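PDB 2W8D: processed glycerol phosphate lipoteichoic acid synthase 2 from Bacillus subtilis, which belongs to the sulfatase family of the alkaline phosphatase clan and holds a magnesium ion in its C-terminal domain. Local coordinates for residues E88-N93 with M142-E146; Y124-H130 with G147-D153; F351-K355 with D365-G369. All coordinates share one frame; numbering follows the deposited sequence.

Interaction 1 (E88-N93 with M142-E146)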
loop_
_atom_site.group_PDB
_atom_site.type_symbol
_atom_site.label_atom_id
_atom_site.label_comp_id
_atom_site.label_asym_id
_atom_site.label_seq_id
_atom_site.Cartn_x
_atom_site.Cartn_y
_atom_site.Cartn_z
ATOM N N GLU A 88 4.050 2.008 -3.645
ATOM C CA GLU A 88 5.027 0.873 -3.794
ATOM C C GLU A 88 6.351 1.182 -3.088
ATOM O O GLU A 88 6.967 0.303 -2.459
ATOM C CB GLU A 88 5.364 0.555 -5.262
ATOM C CG GLU A 88 4.200 0.150 -6.119
ATOM C CD GLU A 88 4.682 -0.234 -7.512
ATOM O OE1 GLU A 88 5.523 -1.177 -7.612
ATOM O OE2 GLU A 88 4.235 0.432 -8.483
ATOM N N PHE A 89 6.797 2.424 -3.185
ATOM C CA PHE A 89 8.054 2.803 -2.540
ATOM C C PHE A 89 8.030 2.599 -1.024
ATOM O O PHE A 89 8.997 2.136 -0.426
ATOM C CB PHE A 89 8.383 4.281 -2.822
ATOM C CG PHE A 89 9.724 4.703 -2.279
ATOM C CD1 PHE A 89 10.893 4.260 -2.882
ATOM C CD2 PHE A 89 9.812 5.549 -1.160
ATOM C CE1 PHE A 89 12.145 4.670 -2.407
ATOM C CE2 PHE A 89 11.058 5.947 -0.654
ATOM C CZ PHE A 89 12.228 5.502 -1.288
HETATM N N MSE A 90 6.905 2.952 -0.426
HETATM C CA MSE A 90 6.693 2.786 1.002
HETATM C C MSE A 90 6.565 1.319 1.431
HETATM O O MSE A 90 7.083 0.977 2.499
HETATM C CB MSE A 90 5.499 3.622 1.449
HETATM C CG MSE A 90 5.871 5.095 1.466
HETATM SE SE MSE A 90 4.419 6.239 2.126
HETATM C CE MSE A 90 3.413 6.385 0.481
HETATM N N MSE A 91 5.910 0.477 0.610
HETATM C CA MSE A 91 5.789 -0.963 0.896
HETATM C C MSE A 91 7.163 -1.584 0.939
HETATM O O MSE A 91 7.423 -2.405 1.794
HETATM C CB MSE A 91 4.975 -1.737 -0.161
HETATM C CG MSE A 91 3.548 -1.284 -0.346
HETATM SE SE MSE A 91 2.478 -1.399 1.291
HETATM C CE MSE A 91 1.655 0.374 1.266
ATOM N N GLU A 92 8.035 -1.205 0.003
ATOM C CA GLU A 92 9.377 -1.819 -0.069
ATOM C C GLU A 92 10.398 -1.171 0.859
ATOM O O GLU A 92 11.392 -1.786 1.152
ATOM C CB GLU A 92 9.960 -1.832 -1.495
ATOM C CG GLU A 92 9.143 -2.458 -2.644
ATOM C CD GLU A 92 8.163 -3.546 -2.240
ATOM O OE1 GLU A 92 8.458 -4.352 -1.341
ATOM O OE2 GLU A 92 7.082 -3.616 -2.841
ATOM N N ASN A 93 10.174 0.063 1.317
ATOM C CA ASN A 93 11.256 0.767 2.030
ATOM C C ASN A 93 10.964 1.294 3.412
ATOM O O ASN A 93 11.894 1.541 4.163
ATOM C CB ASN A 93 11.818 1.896 1.171
ATOM C CG ASN A 93 12.442 1.383 -0.074
ATOM O OD1 ASN A 93 13.545 0.857 -0.029
ATOM N ND2 ASN A 93 11.738 1.511 -1.218
HETATM N N MSE A 142 13.936 1.660 -10.873
HETATM C CA MSE A 142 13.793 1.648 -9.417
HETATM C C MSE A 142 13.745 0.262 -8.779
HETATM O O MSE A 142 14.220 0.075 -7.667
HETATM C CB MSE A 142 12.530 2.433 -8.996
HETATM C CG MSE A 142 12.151 2.345 -7.504
HETATM SE SE MSE A 142 13.595 3.082 -6.335
HETATM C CE MSE A 142 13.155 5.014 -6.218
ATOM N N TYR A 143 13.130 -0.691 -9.467
ATOM C CA TYR A 143 13.061 -2.048 -8.990
ATOM C C TYR A 143 14.440 -2.652 -8.924
ATOM O O TYR A 143 14.696 -3.500 -8.089
ATOM C CB TYR A 143 12.192 -2.894 -9.899
ATOM C CG TYR A 143 10.708 -2.672 -9.753
ATOM C CD1 TYR A 143 10.164 -1.904 -8.721
ATOM C CD2 TYR A 143 9.843 -3.254 -10.657
ATOM C CE1 TYR A 143 8.773 -1.704 -8.640
ATOM C CE2 TYR A 143 8.494 -3.083 -10.576
ATOM C CZ TYR A 143 7.954 -2.328 -9.584
ATOM O OH TYR A 143 6.582 -2.236 -9.583
ATOM N N LYS A 144 15.340 -2.208 -9.791
ATOM C CA LYS A 144 16.681 -2.768 -9.802
ATOM C C LYS A 144 17.388 -2.321 -8.541
ATOM O O LYS A 144 18.115 -3.104 -7.911
ATOM C CB LYS A 144 17.456 -2.278 -11.009
ATOM C CG LYS A 144 16.961 -2.813 -12.307
ATOM C CD LYS A 144 17.790 -2.181 -13.386
ATOM C CE LYS A 144 18.045 -3.121 -14.493
ATOM N NZ LYS A 144 17.122 -2.854 -15.590
ATOM N N ALA A 145 17.159 -1.064 -8.164
ATOM C CA ALA A 145 17.732 -0.530 -6.939
ATOM C C ALA A 145 17.147 -1.279 -5.730
ATOM O O ALA A 145 17.808 -1.416 -4.693
ATOM C CB ALA A 145 17.444 0.987 -6.834
ATOM N N GLU A 146 15.915 -1.759 -5.875
ATOM C CA GLU A 146 15.207 -2.413 -4.757
ATOM C C GLU A 146 15.517 -3.913 -4.633
ATOM O O GLU A 146 15.072 -4.576 -3.693
ATOM C CB GLU A 146 13.684 -2.161 -4.832
ATOM C CG GLU A 146 13.297 -0.695 -4.571
ATOM C CD GLU A 146 11.774 -0.413 -4.631
ATOM O OE1 GLU A 146 11.014 -1.144 -5.341
ATOM O OE2 GLU A 146 11.352 0.562 -3.944
HETATM O O HOH W 1 8.621 -0.539 -4.971
#
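Glu146, next along the chain from helix 139-145, reaches across to helix 86-93 and gives up more surface here than any other residue. Its chain runs extended beyond CG, which carries the carboxylate over to Asn93, Glu92 and Phe89. OE2 accepts from Asn93 ND2 at 2.9 Å; the bond is bent (136° at the hydrogen), and the amide nitrogen meets the carboxylate on its anti side, 31° out of plane. The same ND2 donates to Phe89 O one turn back, at 2.9 Å, on a carbonyl lone pair; these two bonds, with Ser114 OG bonded to OD1, hold the amide's rotation. Glu146 OE1 takes a 2.5 Å bond from a water that also donates, weakly, to Glu88 O. Glu146 OE1 also rests 3.5 Å from the methylene Glu92 CG, and the two carboxylate planes are turned steeply against each other.

Glu88 makes the second link. With CG beside its own backbone N (chi1 -60°) and the chain straight beyond it, OE1 reaches Tyr143 OH at 2.5 Å, a very short bond that lies near the plane of the phenol ring. Phe89 supplies the apolar part: its CE1 touches the methyl CE of selenomethionine Met142 at 4.0 Å, and CD1 lies obliquely against Glu146 OE2.

Two of the three buried glutamates have counter-charges: Lys192 pairs with Glu88 and Glu92, Arg139 with the other oxygen of Glu88, which probably favours their ionised form. The two helices thus join mainly through polar groups, with one apolar touch, next to strand 189-194 of the central sheet, which Glu88 and Tyr143 touch, while helix 103-106 packs on Phe89 and Met142.

Interaction 2 (Y124-H130 with G147-D153)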
loop_
_atom_site.group_PDB
_atom_site.type_symbol
_atom_site.label_atom_id
_atom_site.label_comp_id
_atom_site.label_asym_id
_atom_site.label_seq_id
_atom_site.Cartn_x
_atom_site.Cartn_y
_atom_site.Cartn_z
ATOM N N TYR A 124 14.496 -15.667 -0.755
ATOM C CA TYR A 124 13.285 -15.256 -1.480
ATOM C C TYR A 124 13.618 -14.813 -2.901
ATOM O O TYR A 124 14.524 -14.004 -3.128
ATOM C CB TYR A 124 12.495 -14.149 -0.730
ATOM C CG TYR A 124 11.663 -14.661 0.467
ATOM C CD1 TYR A 124 10.264 -14.639 0.445
ATOM C CD2 TYR A 124 12.286 -15.148 1.619
ATOM C CE1 TYR A 124 9.535 -15.104 1.544
ATOM C CE2 TYR A 124 11.560 -15.617 2.707
ATOM C CZ TYR A 124 10.195 -15.610 2.663
ATOM O OH TYR A 124 9.496 -16.058 3.766
ATOM N N THR A 125 12.883 -15.341 -3.865
ATOM C CA THR A 125 12.934 -14.782 -5.191
ATOM C C THR A 125 11.852 -13.694 -5.234
ATOM O O THR A 125 10.772 -13.887 -4.704
ATOM C CB THR A 125 12.723 -15.869 -6.255
ATOM O OG1 THR A 125 13.769 -16.866 -6.156
ATOM C CG2 THR A 125 12.778 -15.253 -7.631
ATOM N N SER A 126 12.145 -12.537 -5.802
ATOM C CA SER A 126 11.154 -11.472 -5.879
ATOM C C SER A 126 10.782 -11.154 -7.328
ATOM O O SER A 126 11.650 -11.188 -8.222
ATOM C CB SER A 126 11.595 -10.210 -5.100
ATOM O OG SER A 126 12.924 -9.790 -5.420
ATOM N N ALA A 127 9.493 -10.882 -7.554
ATOM C CA ALA A 127 8.975 -10.511 -8.885
ATOM C C ALA A 127 7.793 -9.535 -8.796
ATOM O O ALA A 127 6.956 -9.661 -7.906
ATOM C CB ALA A 127 8.551 -11.766 -9.664
ATOM N N THR A 128 7.710 -8.580 -9.732
ATOM C CA THR A 128 6.515 -7.757 -9.866
ATOM C C THR A 128 5.720 -8.209 -11.075
ATOM O O THR A 128 6.319 -8.587 -12.082
ATOM C CB THR A 128 6.894 -6.290 -10.056
ATOM O OG1 THR A 128 7.608 -5.844 -8.895
ATOM C CG2 THR A 128 5.650 -5.431 -10.293
ATOM N N PHE A 129 4.382 -8.166 -10.975
ATOM C CA PHE A 129 3.495 -8.418 -12.107
ATOM C C PHE A 129 2.722 -7.161 -12.412
ATOM O O PHE A 129 2.212 -6.509 -11.510
ATOM C CB PHE A 129 2.523 -9.548 -11.782
ATOM C CG PHE A 129 3.201 -10.852 -11.500
ATOM C CD1 PHE A 129 3.292 -11.833 -12.488
ATOM C CD2 PHE A 129 3.801 -11.085 -10.263
ATOM C CE1 PHE A 129 3.943 -13.020 -12.235
ATOM C CE2 PHE A 129 4.459 -12.290 -10.004
ATOM C CZ PHE A 129 4.531 -13.252 -10.990
ATOM N N HIS A 130 2.602 -6.807 -13.674
ATOM C CA HIS A 130 1.880 -5.601 -14.030
ATOM C C HIS A 130 1.616 -5.606 -15.520
ATOM O O HIS A 130 2.495 -5.936 -16.314
ATOM C CB HIS A 130 2.719 -4.402 -13.652
ATOM C CG HIS A 130 2.043 -3.094 -13.868
ATOM N ND1 HIS A 130 0.846 -2.765 -13.263
ATOM C CD2 HIS A 130 2.398 -2.027 -14.613
ATOM C CE1 HIS A 130 0.493 -1.550 -13.636
ATOM N NE2 HIS A 130 1.421 -1.079 -14.448
ATOM N N GLY A 147 16.297 -4.416 -5.585
ATOM C CA GLY A 147 16.618 -5.813 -5.700
ATOM C C GLY A 147 15.545 -6.737 -6.226
ATOM O O GLY A 147 15.608 -7.942 -5.979
ATOM N N ILE A 148 14.548 -6.226 -6.932
ATOM C CA ILE A 148 13.509 -7.119 -7.405
ATOM C C ILE A 148 14.145 -7.980 -8.515
ATOM O O ILE A 148 14.694 -7.419 -9.475
ATOM C CB ILE A 148 12.248 -6.407 -7.936
ATOM C CG1 ILE A 148 11.601 -5.430 -6.926
ATOM C CG2 ILE A 148 11.207 -7.432 -8.395
ATOM C CD1 ILE A 148 11.512 -5.868 -5.531
ATOM N N ASP A 149 14.074 -9.319 -8.383
ATOM C CA ASP A 149 14.763 -10.226 -9.346
ATOM C C ASP A 149 14.075 -10.232 -10.689
ATOM O O ASP A 149 14.736 -10.369 -11.702
ATOM C CB ASP A 149 14.835 -11.709 -8.878
ATOM C CG ASP A 149 15.580 -11.882 -7.582
ATOM O OD1 ASP A 149 16.785 -11.632 -7.595
ATOM O OD2 ASP A 149 14.962 -12.222 -6.543
ATOM N N LYS A 150 12.746 -10.135 -10.697
ATOM C CA LYS A 150 12.013 -10.303 -11.949
ATOM C C LYS A 150 10.878 -9.295 -12.146
ATOM O O LYS A 150 10.152 -8.952 -11.215
ATOM C CB LYS A 150 11.466 -11.729 -12.061
ATOM C CG LYS A 150 12.501 -12.859 -12.153
ATOM C CD LYS A 150 11.795 -14.164 -11.834
ATOM C CE LYS A 150 12.724 -15.363 -11.715
ATOM N NZ LYS A 150 13.365 -15.667 -13.023
ATOM N N PHE A 151 10.714 -8.833 -13.380
ATOM C CA PHE A 151 9.649 -7.908 -13.686
ATOM C C PHE A 151 8.778 -8.456 -14.812
ATOM O O PHE A 151 9.138 -8.369 -15.957
ATOM C CB PHE A 151 10.242 -6.516 -14.021
ATOM C CG PHE A 151 9.220 -5.396 -14.058
ATOM C CD1 PHE A 151 7.851 -5.666 -13.958
ATOM C CD2 PHE A 151 9.631 -4.078 -14.214
ATOM C CE1 PHE A 151 6.898 -4.640 -13.990
ATOM C CE2 PHE A 151 8.674 -3.025 -14.256
ATOM C CZ PHE A 151 7.309 -3.315 -14.146
ATOM N N PHE A 152 7.621 -9.027 -14.478
ATOM C CA PHE A 152 6.685 -9.510 -15.500
ATOM C C PHE A 152 5.800 -8.380 -15.985
ATOM O O PHE A 152 4.685 -8.218 -15.502
ATOM C CB PHE A 152 5.834 -10.682 -14.986
ATOM C CG PHE A 152 6.630 -11.931 -14.710
ATOM C CD1 PHE A 152 7.087 -12.722 -15.751
ATOM C CD2 PHE A 152 6.948 -12.295 -13.408
ATOM C CE1 PHE A 152 7.860 -13.886 -15.514
ATOM C CE2 PHE A 152 7.708 -13.444 -13.151
ATOM C CZ PHE A 152 8.180 -14.234 -14.212
ATOM N N ASP A 153 6.286 -7.591 -16.935
ATOM C CA ASP A 153 5.476 -6.489 -17.446
ATOM C C ASP A 153 4.577 -6.943 -18.618
ATOM O O ASP A 153 4.393 -8.159 -18.849
ATOM C CB ASP A 153 6.343 -5.277 -17.823
ATOM C CG ASP A 153 7.174 -5.529 -19.069
ATOM O OD1 ASP A 153 7.167 -6.676 -19.600
ATOM O OD2 ASP A 153 7.841 -4.574 -19.518
#
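Ser126 and Asp149 grip each other twice just ahead of the paired strands. Ser126 N donates to Asp149 OD2 at 2.9 Å, nearly straight (167°) and onto the anti lone pair, and Asp149 N returns a bond to Ser126 OG at 3.2 Å. A chi1 of 50° puts the hydroxyl between its backbone N and carbonyl carbon, on the side where the Asp149 amide lies. Beyond this clasp the parallel pairing is regular: Lys150 N to Ser126 O, Thr128 N to Lys150 O, Phe152 N to Thr128 O at 2.8 Å, and His130 N to Phe152 O. A CA-H...O contact from Ala127 CA to Lys150 O adds to it.

On the sheet face of Ala127, Phe129 and Phe152 lie side by side pointing the same way. Their planes are 18° apart but slid so far that they barely overlap, with Phe152 CD2 over the Phe129 face, 3.3 Å from Phe129 CE1. Ala127 CB meets Phe152 CE2 at 4.0 Å. The other face holds Thr128 and Phe151, also alongside each other.

These are the parallel strands of a beta-alpha-beta unit linked through helix 139-145; strand 189-194 flanks 125-130 on its other edge. Asp149 OD1 pairs with Lys120. Backbone bonds with the Ser126-Asp149 pair hold the strands in register, and mostly apolar side chains line the two faces; Thr128 OG1 is buried without a partner.

Interaction 3 (F351-K355 with D365-G369)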
loop_
_atom_site.group_PDB
_atom_site.type_symbol
_atom_site.label_atom_id
_atom_site.label_comp_id
_atom_site.label_asym_id
_atom_site.label_seq_id
_atom_site.Cartn_x
_atom_site.Cartn_y
_atom_site.Cartn_z
ATOM N N PHE A 351 -1.826 15.610 9.337
ATOM C CA PHE A 351 -1.770 14.320 9.990
ATOM C C PHE A 351 -3.087 13.912 10.563
ATOM O O PHE A 351 -4.003 14.718 10.650
ATOM C CB PHE A 351 -0.641 14.233 11.038
ATOM C CG PHE A 351 -0.893 14.987 12.318
ATOM C CD1 PHE A 351 -1.598 14.397 13.365
ATOM C CD2 PHE A 351 -0.315 16.245 12.532
ATOM C CE1 PHE A 351 -1.791 15.082 14.587
ATOM C CE2 PHE A 351 -0.496 16.931 13.741
ATOM C CZ PHE A 351 -1.230 16.351 14.763
ATOM N N ILE A 352 -3.186 12.637 10.930
ATOM C CA ILE A 352 -4.362 12.149 11.609
ATOM C C ILE A 352 -3.934 11.217 12.712
ATOM O O ILE A 352 -2.954 10.493 12.573
ATOM C CB ILE A 352 -5.358 11.492 10.661
ATOM C CG1 ILE A 352 -6.642 11.128 11.420
ATOM C CG2 ILE A 352 -4.764 10.212 10.004
ATOM C CD1 ILE A 352 -7.817 10.928 10.528
ATOM N N SER A 353 -4.657 11.271 13.825
ATOM C CA SER A 353 -4.447 10.375 14.952
ATOM C C SER A 353 -5.796 10.133 15.647
ATOM O O SER A 353 -6.772 10.804 15.337
ATOM C CB SER A 353 -3.468 11.015 15.926
ATOM O OG SER A 353 -4.156 11.880 16.789
ATOM N N PRO A 354 -5.850 9.188 16.607
ATOM C CA PRO A 354 -7.140 8.979 17.266
ATOM C C PRO A 354 -7.647 10.257 17.917
ATOM O O PRO A 354 -8.845 10.474 17.973
ATOM C CB PRO A 354 -6.832 7.906 18.325
ATOM C CG PRO A 354 -5.659 7.156 17.764
ATOM C CD PRO A 354 -4.859 8.164 16.990
ATOM N N LYS A 355 -6.735 11.084 18.403
ATOM C CA LYS A 355 -7.087 12.376 18.984
ATOM C C LYS A 355 -7.420 13.502 17.975
ATOM O O LYS A 355 -8.463 14.155 18.082
ATOM C CB LYS A 355 -5.959 12.865 19.910
ATOM C CG LYS A 355 -6.506 13.506 21.181
ATOM C CD LYS A 355 -5.464 14.399 21.832
ATOM C CE LYS A 355 -5.869 14.839 23.217
ATOM N NZ LYS A 355 -4.754 15.633 23.797
ATOM N N ASP A 365 -11.309 17.542 16.252
ATOM C CA ASP A 365 -11.405 16.320 17.020
ATOM C C ASP A 365 -11.656 15.161 16.054
ATOM O O ASP A 365 -12.628 15.167 15.309
ATOM C CB ASP A 365 -12.527 16.401 18.063
ATOM C CG ASP A 365 -12.668 15.110 18.843
ATOM O OD1 ASP A 365 -11.738 14.770 19.612
ATOM O OD2 ASP A 365 -13.695 14.419 18.662
ATOM N N THR A 366 -10.759 14.183 16.051
ATOM C CA THR A 366 -10.867 13.065 15.122
ATOM C C THR A 366 -12.208 12.339 15.231
ATOM O O THR A 366 -12.828 12.046 14.212
ATOM C CB THR A 366 -9.732 12.064 15.297
ATOM O OG1 THR A 366 -8.517 12.661 14.841
ATOM C CG2 THR A 366 -9.978 10.804 14.431
ATOM N N LYS A 367 -12.656 12.089 16.461
ATOM C CA LYS A 367 -13.936 11.408 16.706
ATOM C C LYS A 367 -15.150 12.180 16.171
ATOM O O LYS A 367 -15.989 11.597 15.479
ATOM C CB LYS A 367 -14.151 11.122 18.201
ATOM C CG LYS A 367 -14.076 9.624 18.618
ATOM C CD LYS A 367 -12.689 9.264 19.230
ATOM C CE LYS A 367 -12.630 9.564 20.751
ATOM N NZ LYS A 367 -11.269 9.999 21.218
ATOM N N THR A 368 -15.233 13.485 16.471
ATOM C CA THR A 368 -16.470 14.218 16.241
ATOM C C THR A 368 -16.470 15.181 15.055
ATOM O O THR A 368 -17.534 15.636 14.635
ATOM C CB THR A 368 -16.912 14.978 17.511
ATOM O OG1 THR A 368 -15.910 15.934 17.878
ATOM C CG2 THR A 368 -17.163 14.011 18.668
ATOM N N GLY A 369 -15.291 15.496 14.517
ATOM C CA GLY A 369 -15.161 16.591 13.524
ATOM C C GLY A 369 -15.215 18.017 14.056
ATOM O O GLY A 369 -15.050 18.982 13.302
#
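A turn after strand 351-352 meets the turn that follows strand 362-365, both at the same end of the small antiparallel sheet formed late in the chain. Thr366 does nearly all the joining, coming up against three successive carbonyls. Its backbone N donates to Lys355 O at 3.1 Å, almost straight at the hydrogen (176°), although the nitrogen stands 47° above the carbonyl plane. Its hydroxyl lies beside that nitrogen (chi1 -70°) and is modelled with OG1 2.6 Å from Ser353 O as a hydrogen bond; the position of OG1 is less sure, so the bond length is doubtful. Thr366 CB packs against Pro354 O at 3.2 Å.

Asp365 holds the second turn in shape. OD2 accepts from Thr368 N and from Thr368 OG1, each at 2.8 Å, on its anti side and from opposite faces of the carboxylate. Gly369 N also bonds back to Asp365 O at 2.8 Å.

Ser353 OG is hydrogen-bonded to Glu381 OE1 of helix 380-397, while Thr366 O accepts from Tyr282 OH. An aspartate accepting from the backbone nitrogen three residues on is an Asx motif, here closing the turn that leads from strand 362-365 into strand 371-372 of an antiparallel meander.

Overall arrangement
Interactions 1 and 2 are neighbours, their centres 11 Å apart, and their segments alternate along the chain. They share the beta-alpha-beta unit of strand 125-130, helix 139-145 and strand 150-152: interaction 2 pairs its two strands at the side of the mixed central sheet, and interaction 1 ties its helix to helix 86-93. Tyr143 bridges them, packing on Thr128 and Phe151. Interaction 3 comes later in the chain, on the opposite side of its centre, about 31 Å and 39 Å from the other two centres, in a separate five-stranded antiparallel sheet. The model thus combines an alkaline-phosphatase-like core, with its magnesium ion, and a smaller C-terminal sheet.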